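Local coordinates for BH0493 protein (Bacillus halodurans C-125, PDB 2QEE) that binds zinc and is probably a metal-dependent enzyme of the amidohydrolase superfamily, its reaction and substrate not assigned, at residues C[47-56]-C[92-101]; C[277-286]-C[300-311]. One frame throughout, in Å; residues are numbered along the deposited sequence.

Contact 1 of 2, residues C[47-56]-C[92-101]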
loop_
_atom_site.group_PDB
_atom_site.type_symbol
_atom_site.label_atom_id
_atom_site.label_comp_id
_atom_site.label_asym_id
_atom_site.label_seq_id
_atom_site.Cartn_x
_atom_site.Cartn_y
_atom_site.Cartn_z
ATOM N N LEU C 47 18.628 18.562 -17.821
ATOM C CA LEU C 47 18.301 17.984 -16.489
ATOM C C LEU C 47 17.228 18.791 -15.777
ATOM O O LEU C 47 16.255 18.262 -15.292
ATOM C CB LEU C 47 19.524 17.896 -15.575
ATOM C CG LEU C 47 20.518 16.785 -15.910
ATOM C CD1 LEU C 47 21.795 16.910 -15.031
ATOM C CD2 LEU C 47 19.857 15.391 -15.722
ATOM N N LEU C 48 17.421 20.112 -15.727
ATOM C CA LEU C 48 16.496 20.983 -15.033
ATOM C C LEU C 48 15.128 21.122 -15.704
ATOM O O LEU C 48 14.139 21.385 -15.035
ATOM C CB LEU C 48 17.159 22.355 -14.882
ATOM C CG LEU C 48 18.177 22.406 -13.732
ATOM C CD1 LEU C 48 18.982 23.743 -13.823
ATOM C CD2 LEU C 48 17.573 22.271 -12.290
ATOM N N THR C 49 15.065 20.937 -17.023
ATOM C CA THR C 49 13.780 21.107 -17.727
ATOM C C THR C 49 13.100 19.765 -18.069
ATOM O O THR C 49 12.119 19.723 -18.822
ATOM C CB THR C 49 13.976 21.999 -18.978
ATOM O OG1 THR C 49 14.965 21.384 -19.807
ATOM C CG2 THR C 49 14.456 23.367 -18.575
ATOM N N TYR C 50 13.639 18.679 -17.518
ATOM C CA TYR C 50 13.004 17.346 -17.429
ATOM C C TYR C 50 11.540 17.582 -17.027
ATOM O O TYR C 50 11.281 18.458 -16.181
ATOM C CB TYR C 50 13.685 16.600 -16.259
ATOM C CG TYR C 50 13.355 15.115 -16.065
ATOM C CD1 TYR C 50 12.986 14.297 -17.132
ATOM C CD2 TYR C 50 13.511 14.523 -14.799
ATOM C CE1 TYR C 50 12.780 12.896 -16.953
ATOM C CE2 TYR C 50 13.306 13.120 -14.606
ATOM C CZ TYR C 50 12.964 12.318 -15.675
ATOM O OH TYR C 50 12.738 10.965 -15.479
ATOM N N HIS C 51 10.599 16.818 -17.593
ATOM C CA HIS C 51 9.185 17.107 -17.364
ATOM C C HIS C 51 8.774 16.876 -15.911
ATOM O O HIS C 51 7.810 17.488 -15.431
ATOM C CB HIS C 51 8.275 16.362 -18.341
ATOM C CG HIS C 51 8.251 14.864 -18.186
ATOM N ND1 HIS C 51 7.429 14.218 -17.285
ATOM C CD2 HIS C 51 8.927 13.890 -18.838
ATOM C CE1 HIS C 51 7.579 12.909 -17.412
ATOM N NE2 HIS C 51 8.481 12.685 -18.345
ATOM N N TYR C 52 9.478 15.982 -15.206
ATOM C CA TYR C 52 9.169 15.815 -13.775
ATOM C C TYR C 52 9.303 17.146 -13.051
ATOM O O TYR C 52 8.547 17.437 -12.119
ATOM C CB TYR C 52 10.105 14.803 -13.080
ATOM C CG TYR C 52 9.978 13.344 -13.435
ATOM C CD1 TYR C 52 9.653 12.917 -14.713
ATOM C CD2 TYR C 52 10.309 12.342 -12.482
ATOM C CE1 TYR C 52 9.595 11.547 -15.023
ATOM C CE2 TYR C 52 10.248 10.941 -12.797
ATOM C CZ TYR C 52 9.892 10.575 -14.057
ATOM O OH TYR C 52 9.828 9.253 -14.361
ATOM N N LEU C 53 10.306 17.930 -13.435
ATOM C CA LEU C 53 10.577 19.208 -12.786
ATOM C C LEU C 53 9.657 20.306 -13.283
ATOM O O LEU C 53 9.335 21.208 -12.516
ATOM C CB LEU C 53 12.044 19.622 -12.911
ATOM C CG LEU C 53 13.017 18.702 -12.121
ATOM C CD1 LEU C 53 14.425 19.236 -12.188
ATOM C CD2 LEU C 53 12.589 18.603 -10.658
ATOM N N VAL C 54 9.225 20.207 -14.537
ATOM C CA VAL C 54 8.139 21.109 -15.006
ATOM C C VAL C 54 6.854 20.982 -14.151
ATOM O O VAL C 54 6.341 21.994 -13.614
ATOM C CB VAL C 54 7.845 20.869 -16.499
ATOM C CG1 VAL C 54 6.681 21.760 -16.970
ATOM C CG2 VAL C 54 9.114 21.152 -17.307
ATOM N N ALA C 55 6.423 19.743 -13.902
ATOM C CA ALA C 55 5.269 19.524 -13.015
ATOM C C ALA C 55 5.543 20.188 -11.659
ATOM O O ALA C 55 4.716 20.942 -11.128
ATOM C CB ALA C 55 5.026 18.019 -12.847
ATOM N N GLU C 56 6.727 19.948 -11.076
ATOM C CA GLU C 56 6.980 20.461 -9.743
ATOM C C GLU C 56 7.037 21.998 -9.696
ATOM O O GLU C 56 6.481 22.582 -8.786
ATOM C CB GLU C 56 8.253 19.831 -9.164
ATOM C CG GLU C 56 8.007 18.316 -8.887
ATOM C CD GLU C 56 9.237 17.622 -8.321
ATOM O OE1 GLU C 56 10.008 18.278 -7.568
ATOM O OE2 GLU C 56 9.381 16.421 -8.667
ATOM N N SER C 92 12.699 17.034 -3.052
ATOM C CA SER C 92 12.018 15.991 -3.865
ATOM C C SER C 92 13.023 15.059 -4.528
ATOM O O SER C 92 14.203 15.411 -4.702
ATOM C CB SER C 92 11.093 16.578 -4.930
ATOM O OG SER C 92 11.881 17.055 -6.015
ATOM N N GLU C 93 12.535 13.869 -4.925
ATOM C CA GLU C 93 13.426 12.920 -5.573
ATOM C C GLU C 93 14.075 13.463 -6.868
ATOM O O GLU C 93 15.288 13.272 -7.093
ATOM C CB GLU C 93 12.676 11.620 -5.860
ATOM C CG GLU C 93 13.403 10.560 -6.645
ATOM C CD GLU C 93 14.736 10.041 -6.028
ATOM O OE1 GLU C 93 15.081 10.326 -4.872
ATOM O OE2 GLU C 93 15.444 9.372 -6.809
ATOM N N ALA C 94 13.255 14.091 -7.724
ATOM C CA ALA C 94 13.739 14.636 -8.994
ATOM C C ALA C 94 14.738 15.785 -8.784
ATOM O O ALA C 94 15.774 15.862 -9.465
ATOM C CB ALA C 94 12.545 15.061 -9.846
ATOM N N CYS C 95 14.511 16.612 -7.760
ATOM C CA CYS C 95 15.463 17.689 -7.486
ATOM C C CYS C 95 16.747 17.110 -6.868
ATOM O O CYS C 95 17.869 17.482 -7.282
ATOM C CB CYS C 95 14.861 18.716 -6.558
ATOM S SG CYS C 95 13.551 19.697 -7.363
ATOM N N ARG C 96 16.618 16.203 -5.876
ATOM C CA ARG C 96 17.785 15.503 -5.356
ATOM C C ARG C 96 18.610 14.914 -6.504
ATOM O O ARG C 96 19.888 15.009 -6.515
ATOM C CB ARG C 96 17.339 14.378 -4.439
ATOM C CG ARG C 96 18.425 13.457 -3.886
ATOM C CD ARG C 96 17.695 12.103 -3.524
ATOM N NE ARG C 96 18.691 11.168 -3.025
ATOM C CZ ARG C 96 18.481 9.869 -2.864
ATOM N NH1 ARG C 96 17.304 9.326 -3.189
ATOM N NH2 ARG C 96 19.462 9.112 -2.399
ATOM N N GLY C 97 17.930 14.261 -7.431
ATOM C CA GLY C 97 18.621 13.647 -8.564
ATOM C C GLY C 97 19.519 14.620 -9.339
ATOM O O GLY C 97 20.647 14.265 -9.676
ATOM N N VAL C 98 19.026 15.831 -9.628
ATOM C CA VAL C 98 19.883 16.838 -10.297
ATOM C C VAL C 98 21.176 17.041 -9.518
ATOM O O VAL C 98 22.271 17.049 -10.109
ATOM C CB VAL C 98 19.127 18.174 -10.529
ATOM C CG1 VAL C 98 20.046 19.284 -11.148
ATOM C CG2 VAL C 98 17.901 17.954 -11.460
ATOM N N LEU C 99 21.093 17.128 -8.192
ATOM C CA LEU C 99 22.291 17.340 -7.383
ATOM C C LEU C 99 23.203 16.125 -7.439
ATOM O O LEU C 99 24.436 16.304 -7.520
ATOM C CB LEU C 99 21.887 17.622 -5.930
ATOM C CG LEU C 99 20.874 18.786 -5.792
ATOM C CD1 LEU C 99 20.609 19.036 -4.311
ATOM C CD2 LEU C 99 21.527 20.036 -6.414
ATOM N N THR C 100 22.636 14.898 -7.352
ATOM C CA THR C 100 23.495 13.700 -7.484
ATOM C C THR C 100 24.302 13.709 -8.787
ATOM O O THR C 100 25.480 13.370 -8.801
ATOM C CB THR C 100 22.626 12.437 -7.320
ATOM O OG1 THR C 100 22.114 12.458 -5.972
ATOM C CG2 THR C 100 23.450 11.117 -7.587
ATOM N N CYS C 101 23.662 14.133 -9.879
ATOM C CA CYS C 101 24.332 14.238 -11.183
ATOM C C CYS C 101 25.487 15.228 -11.134
ATOM O O CYS C 101 26.619 14.888 -11.575
ATOM C CB CYS C 101 23.340 14.686 -12.242
ATOM S SG CYS C 101 22.071 13.441 -12.621
HETATM O O HOH W 1 10.362 14.191 -7.480
#
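Glu56 and Ser92 make the polar end of this helix-helix contact: Ser92 OG donates to Glu56 OE1 at 2.7 Å, on the syn lone pair of the carboxylate. The other oxygen, Glu56 OE2, receives a water at 2.7 Å that accepts from Ala94 N, and makes a salt bridge to Arg316 of the second subunit. Beside this grip the contact is apolar. Leu53 forks over helix 93-104: its CD2 lies 3.6 Å from Ala94 CB and equally near Cys95 SG, while CD1 meets Val98 CG2 at 3.8 Å. The other branch of Val98, CG1, is met at about a right angle by Leu48 CD2, and Leu47 CD1 reaches Cys101 CB at 3.9 Å. Tyr52, whose CB meets Ala94 CB, has its side chain about 7 Å from the bound zinc ion, so the helix pair lies beside the metal site.

Behind the Glu56 bond, Ser92 is the N-cap of its helix: with chi1 at 77°, Ser92 OG accepts from Cys95 N (3.2 Å), which holds the hydroxyl in place. Were Glu56 an alanine, Ser92 OG would probably lose its acceptor, the water an anchor, and Arg316 of the second subunit a charged mate. The segments 51-56 and 93-101 run at 130° to each other, their axes 9.8 Å apart at closest approach; helix 73-86 packs on Leu48 and Glu56, and helix 363-388 touches Leu47.

Contact 2 of 2, residues C[277-286]-C[300-311]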
loop_
_atom_site.group_PDB
_atom_site.type_symbol
_atom_site.label_atom_id
_atom_site.label_comp_id
_atom_site.label_asym_id
_atom_site.label_seq_id
_atom_site.Cartn_x
_atom_site.Cartn_y
_atom_site.Cartn_z
ATOM N N PHE C 277 -1.254 11.105 -16.075
ATOM C CA PHE C 277 -1.682 10.688 -14.761
ATOM C C PHE C 277 -1.609 9.150 -14.699
ATOM O O PHE C 277 -0.994 8.482 -15.603
ATOM C CB PHE C 277 -3.095 11.304 -14.516
ATOM C CG PHE C 277 -3.694 11.083 -13.115
ATOM C CD1 PHE C 277 -2.953 11.183 -11.931
ATOM C CD2 PHE C 277 -5.068 10.818 -12.999
ATOM C CE1 PHE C 277 -3.584 11.024 -10.652
ATOM C CE2 PHE C 277 -5.691 10.690 -11.722
ATOM C CZ PHE C 277 -4.913 10.730 -10.562
ATOM N N VAL C 278 -2.147 8.602 -13.622
ATOM C CA VAL C 278 -2.065 7.170 -13.338
ATOM C C VAL C 278 -3.431 6.585 -12.934
ATOM O O VAL C 278 -4.280 7.298 -12.337
ATOM C CB VAL C 278 -1.039 6.985 -12.172
ATOM C CG1 VAL C 278 -1.503 7.685 -10.878
ATOM C CG2 VAL C 278 -0.761 5.440 -11.913
ATOM N N GLY C 279 -3.655 5.294 -13.205
ATOM C CA GLY C 279 -4.845 4.602 -12.673
ATOM C C GLY C 279 -4.458 3.153 -12.440
ATOM O O GLY C 279 -3.572 2.632 -13.141
ATOM N N LYS C 280 -5.131 2.534 -11.475
ATOM C CA LYS C 280 -5.004 1.094 -11.242
ATOM C C LYS C 280 -5.631 0.348 -12.428
ATOM O O LYS C 280 -6.695 0.720 -12.894
ATOM C CB LYS C 280 -5.661 0.680 -9.916
ATOM C CG LYS C 280 -5.350 -0.807 -9.525
ATOM C CD LYS C 280 -6.168 -1.135 -8.323
ATOM C CE LYS C 280 -5.879 -2.580 -7.858
ATOM N NZ LYS C 280 -6.706 -2.931 -6.683
ATOM N N ALA C 281 -4.953 -0.708 -12.890
ATOM C CA ALA C 281 -5.456 -1.508 -14.036
ATOM C C ALA C 281 -6.014 -2.830 -13.495
ATOM O O ALA C 281 -5.606 -3.331 -12.405
ATOM C CB ALA C 281 -4.276 -1.827 -15.098
ATOM N N SER C 282 -6.899 -3.464 -14.282
ATOM C CA SER C 282 -7.245 -4.878 -14.048
ATOM C C SER C 282 -6.038 -5.748 -14.433
ATOM O O SER C 282 -5.347 -5.436 -15.388
ATOM C CB SER C 282 -8.415 -5.322 -14.948
ATOM O OG SER C 282 -8.663 -6.713 -14.715
ATOM N N MET C 283 -5.854 -6.856 -13.712
ATOM C CA MET C 283 -4.804 -7.814 -14.099
ATOM C C MET C 283 -5.336 -8.807 -15.145
ATOM O O MET C 283 -4.559 -9.571 -15.690
ATOM C CB MET C 283 -4.237 -8.594 -12.902
ATOM C CG MET C 283 -3.672 -7.669 -11.775
ATOM S SD MET C 283 -2.306 -6.632 -12.373
ATOM C CE MET C 283 -1.131 -7.915 -12.819
ATOM N N ASP C 284 -6.639 -8.765 -15.446
ATOM C CA ASP C 284 -7.220 -9.808 -16.305
ATOM C C ASP C 284 -6.541 -9.957 -17.670
ATOM O O ASP C 284 -6.337 -11.110 -18.157
ATOM C CB ASP C 284 -8.722 -9.529 -16.507
ATOM C CG ASP C 284 -9.572 -9.802 -15.258
ATOM O OD1 ASP C 284 -9.017 -10.144 -14.187
ATOM O OD2 ASP C 284 -10.818 -9.636 -15.353
ATOM N N GLY C 285 -6.237 -8.834 -18.320
ATOM C CA GLY C 285 -5.719 -8.902 -19.711
ATOM C C GLY C 285 -4.340 -9.507 -19.688
ATOM O O GLY C 285 -3.947 -10.252 -20.618
ATOM N N VAL C 286 -3.552 -9.090 -18.696
ATOM C CA VAL C 286 -2.159 -9.590 -18.566
ATOM C C VAL C 286 -2.188 -11.086 -18.255
ATOM O O VAL C 286 -1.434 -11.868 -18.857
ATOM C CB VAL C 286 -1.342 -8.857 -17.462
ATOM C CG1 VAL C 286 0.091 -9.399 -17.450
ATOM C CG2 VAL C 286 -1.396 -7.309 -17.686
ATOM N N VAL C 300 6.756 -6.777 -18.133
ATOM C CA VAL C 300 5.686 -5.852 -17.673
ATOM C C VAL C 300 6.181 -5.000 -16.540
ATOM O O VAL C 300 6.882 -5.511 -15.649
ATOM C CB VAL C 300 4.460 -6.661 -17.201
ATOM C CG1 VAL C 300 3.284 -5.739 -16.627
ATOM C CG2 VAL C 300 3.879 -7.518 -18.348
ATOM N N THR C 301 5.842 -3.729 -16.601
ATOM C CA THR C 301 5.960 -2.809 -15.468
ATOM C C THR C 301 4.614 -2.069 -15.365
ATOM O O THR C 301 3.949 -1.841 -16.403
ATOM C CB THR C 301 7.171 -1.858 -15.618
ATOM O OG1 THR C 301 7.525 -1.296 -14.343
ATOM C CG2 THR C 301 6.955 -0.701 -16.636
ATOM N N MET C 302 4.229 -1.679 -14.139
ATOM C CA MET C 302 2.892 -1.070 -13.967
ATOM C C MET C 302 3.022 0.219 -13.201
ATOM O O MET C 302 3.937 0.380 -12.395
ATOM C CB MET C 302 1.878 -1.992 -13.292
ATOM C CG MET C 302 1.577 -3.238 -14.153
ATOM S SD MET C 302 0.361 -4.346 -13.550
ATOM C CE MET C 302 -1.142 -3.436 -14.181
ATOM N N LEU C 303 2.097 1.136 -13.467
ATOM C CA LEU C 303 2.305 2.497 -12.932
ATOM C C LEU C 303 1.659 2.755 -11.552
ATOM O O LEU C 303 2.104 3.670 -10.824
ATOM C CB LEU C 303 1.781 3.534 -13.941
ATOM C CG LEU C 303 2.169 5.002 -13.723
ATOM C CD1 LEU C 303 3.670 5.288 -13.623
ATOM C CD2 LEU C 303 1.548 5.854 -14.932
ATOM N N SER C 304 0.578 2.046 -11.273
ATOM C CA SER C 304 -0.178 2.291 -9.997
ATOM C C SER C 304 0.560 1.558 -8.837
ATOM O O SER C 304 0.868 0.366 -8.947
ATOM C CB SER C 304 -1.627 1.786 -10.140
ATOM O OG SER C 304 -2.306 1.845 -8.870
ATOM N N ARG C 305 0.655 2.240 -7.673
ATOM C CA ARG C 305 1.189 1.603 -6.473
ATOM C C ARG C 305 0.354 0.362 -6.174
ATOM O O ARG C 305 0.874 -0.656 -5.700
ATOM C CB ARG C 305 1.106 2.569 -5.269
ATOM C CG ARG C 305 1.760 1.988 -4.016
ATOM C CD ARG C 305 1.489 2.948 -2.832
ATOM N NE ARG C 305 2.159 2.379 -1.658
ATOM C CZ ARG C 305 1.797 2.616 -0.406
ATOM N NH1 ARG C 305 0.755 3.417 -0.170
ATOM N NH2 ARG C 305 2.527 2.121 0.590
ATOM N N GLU C 306 -0.955 0.452 -6.448
ATOM C CA GLU C 306 -1.925 -0.522 -5.978
ATOM C C GLU C 306 -1.932 -1.810 -6.852
ATOM O O GLU C 306 -2.600 -2.805 -6.516
ATOM C CB GLU C 306 -3.330 0.089 -5.915
ATOM C CG GLU C 306 -3.493 0.985 -4.714
ATOM C CD GLU C 306 -2.612 2.228 -4.750
ATOM O OE1 GLU C 306 -2.617 2.916 -5.803
ATOM O OE2 GLU C 306 -2.037 2.563 -3.670
ATOM N N ASN C 307 -1.180 -1.756 -7.970
ATOM C CA ASN C 307 -0.977 -2.978 -8.800
ATOM C C ASN C 307 0.275 -3.811 -8.425
ATOM O O ASN C 307 0.472 -4.889 -8.971
ATOM C CB ASN C 307 -0.861 -2.603 -10.307
ATOM C CG ASN C 307 -2.208 -2.397 -10.991
ATOM O OD1 ASN C 307 -2.374 -1.391 -11.697
ATOM N ND2 ASN C 307 -3.149 -3.339 -10.849
ATOM N N GLN C 308 1.156 -3.260 -7.598
ATOM C CA GLN C 308 2.528 -3.845 -7.538
ATOM C C GLN C 308 2.503 -5.184 -6.880
ATOM O O GLN C 308 3.114 -6.124 -7.386
ATOM C CB GLN C 308 3.513 -2.908 -6.778
ATOM C CG GLN C 308 3.645 -1.498 -7.464
ATOM C CD GLN C 308 3.991 -1.664 -9.003
ATOM O OE1 GLN C 308 4.713 -2.579 -9.391
ATOM N NE2 GLN C 308 3.472 -0.772 -9.851
ATOM N N HIS C 309 1.780 -5.326 -5.751
ATOM C CA HIS C 309 1.840 -6.622 -5.074
ATOM C C HIS C 309 1.270 -7.732 -5.973
ATOM O O HIS C 309 1.833 -8.831 -6.115
ATOM C CB HIS C 309 1.085 -6.542 -3.741
ATOM C CG HIS C 309 0.990 -7.867 -3.052
ATOM N ND1 HIS C 309 -0.068 -8.708 -3.259
ATOM C CD2 HIS C 309 1.839 -8.514 -2.219
ATOM C CE1 HIS C 309 0.105 -9.814 -2.563
ATOM N NE2 HIS C 309 1.253 -9.725 -1.918
ATOM N N GLU C 310 0.088 -7.473 -6.560
ATOM C CA GLU C 310 -0.589 -8.507 -7.370
ATOM C C GLU C 310 0.203 -8.792 -8.658
ATOM O O GLU C 310 0.191 -9.914 -9.155
ATOM C CB GLU C 310 -2.053 -8.155 -7.600
ATOM C CG GLU C 310 -2.259 -6.901 -8.409
ATOM C CD GLU C 310 -3.719 -6.404 -8.428
ATOM O OE1 GLU C 310 -4.579 -6.979 -7.725
ATOM O OE2 GLU C 310 -3.961 -5.379 -9.117
ATOM N N LEU C 311 0.905 -7.777 -9.182
ATOM C CA LEU C 311 1.846 -8.065 -10.286
ATOM C C LEU C 311 2.951 -9.100 -9.882
ATOM O O LEU C 311 3.270 -10.033 -10.659
ATOM C CB LEU C 311 2.493 -6.764 -10.763
ATOM C CG LEU C 311 3.549 -6.904 -11.873
ATOM C CD1 LEU C 311 2.865 -7.474 -13.163
ATOM C CD2 LEU C 311 4.226 -5.596 -12.108
HETATM O O HOH W 2 -1.296 0.691 -13.140
HETATM O O HOH W 3 -5.352 -5.097 -5.553
HETATM O O HOH W 4 -6.305 -5.181 -10.333
#
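Asn307 turns its side-chain amide to the backbone of Ala281 and bonds it twice, much as a neighbouring peptide would. Ala281 N donates to Asn307 OD1 at 2.9 Å, almost straight (177°) and in the carbonyl plane on a lone pair; Asn307 ND2 returns a 2.9 Å bond to Ala281 O. The same nitrogen also gives a bond to Glu310 OE2 at 2.8 Å, so both ends of the amide are engaged and its flip is fixed. A water bridges Ala281 O and Glu310 OE2 as well.

Lys280, fully extended with CG anti to the backbone N (chi1 -171°), runs across this group, CG packed against ND2 and OD1 of Asn307 and CE near Glu306 O. Its NZ stays 4.4 Å from Glu310 OE2, too far for a salt bridge, and a water joins it to Glu310 OE1 instead.

Strand 277-278 pairs antiparallel, and strand 298-302 parallel, with strand 257-264; strand 298-302, its loop and helix 308-317 form a beta-alpha unit, consistent with the (beta/alpha)8-type barrel of the amidohydrolase superfamily. Ser304 OG, accepting from Glu306 N, forms an ST turn on the way into that helix. Beneath the polar layer, Met283, folded back twice along its chain, brings SD to 3.7 Å from Met302 SD and lays CE against Leu311. Ala281 CB touches Met302 CE, and Val278 CG2 presses tightly on Leu303 CG at 3.5 Å.

Read from the N terminus, the chain passes the zinc ligands His28 and His30 before contact 1 closes a wholly non-strand loop of 35 residues, joining helices 44-48 and 51-58 to helix 93-104. Contact 2 opens long afterwards and closes a shorter loop of 13 residues between two strand-to-helix connections of the mixed sheet. The loops follow in series, neither nested nor crossed. Their centres lie 25 Å apart and their nearest atoms about 7 Å, without touching. The side chains of Tyr52 and Leu303 lie about 5 and 8 Å, respectively, from that of the zinc ligand Asp357, and both contacts meet the second subunit.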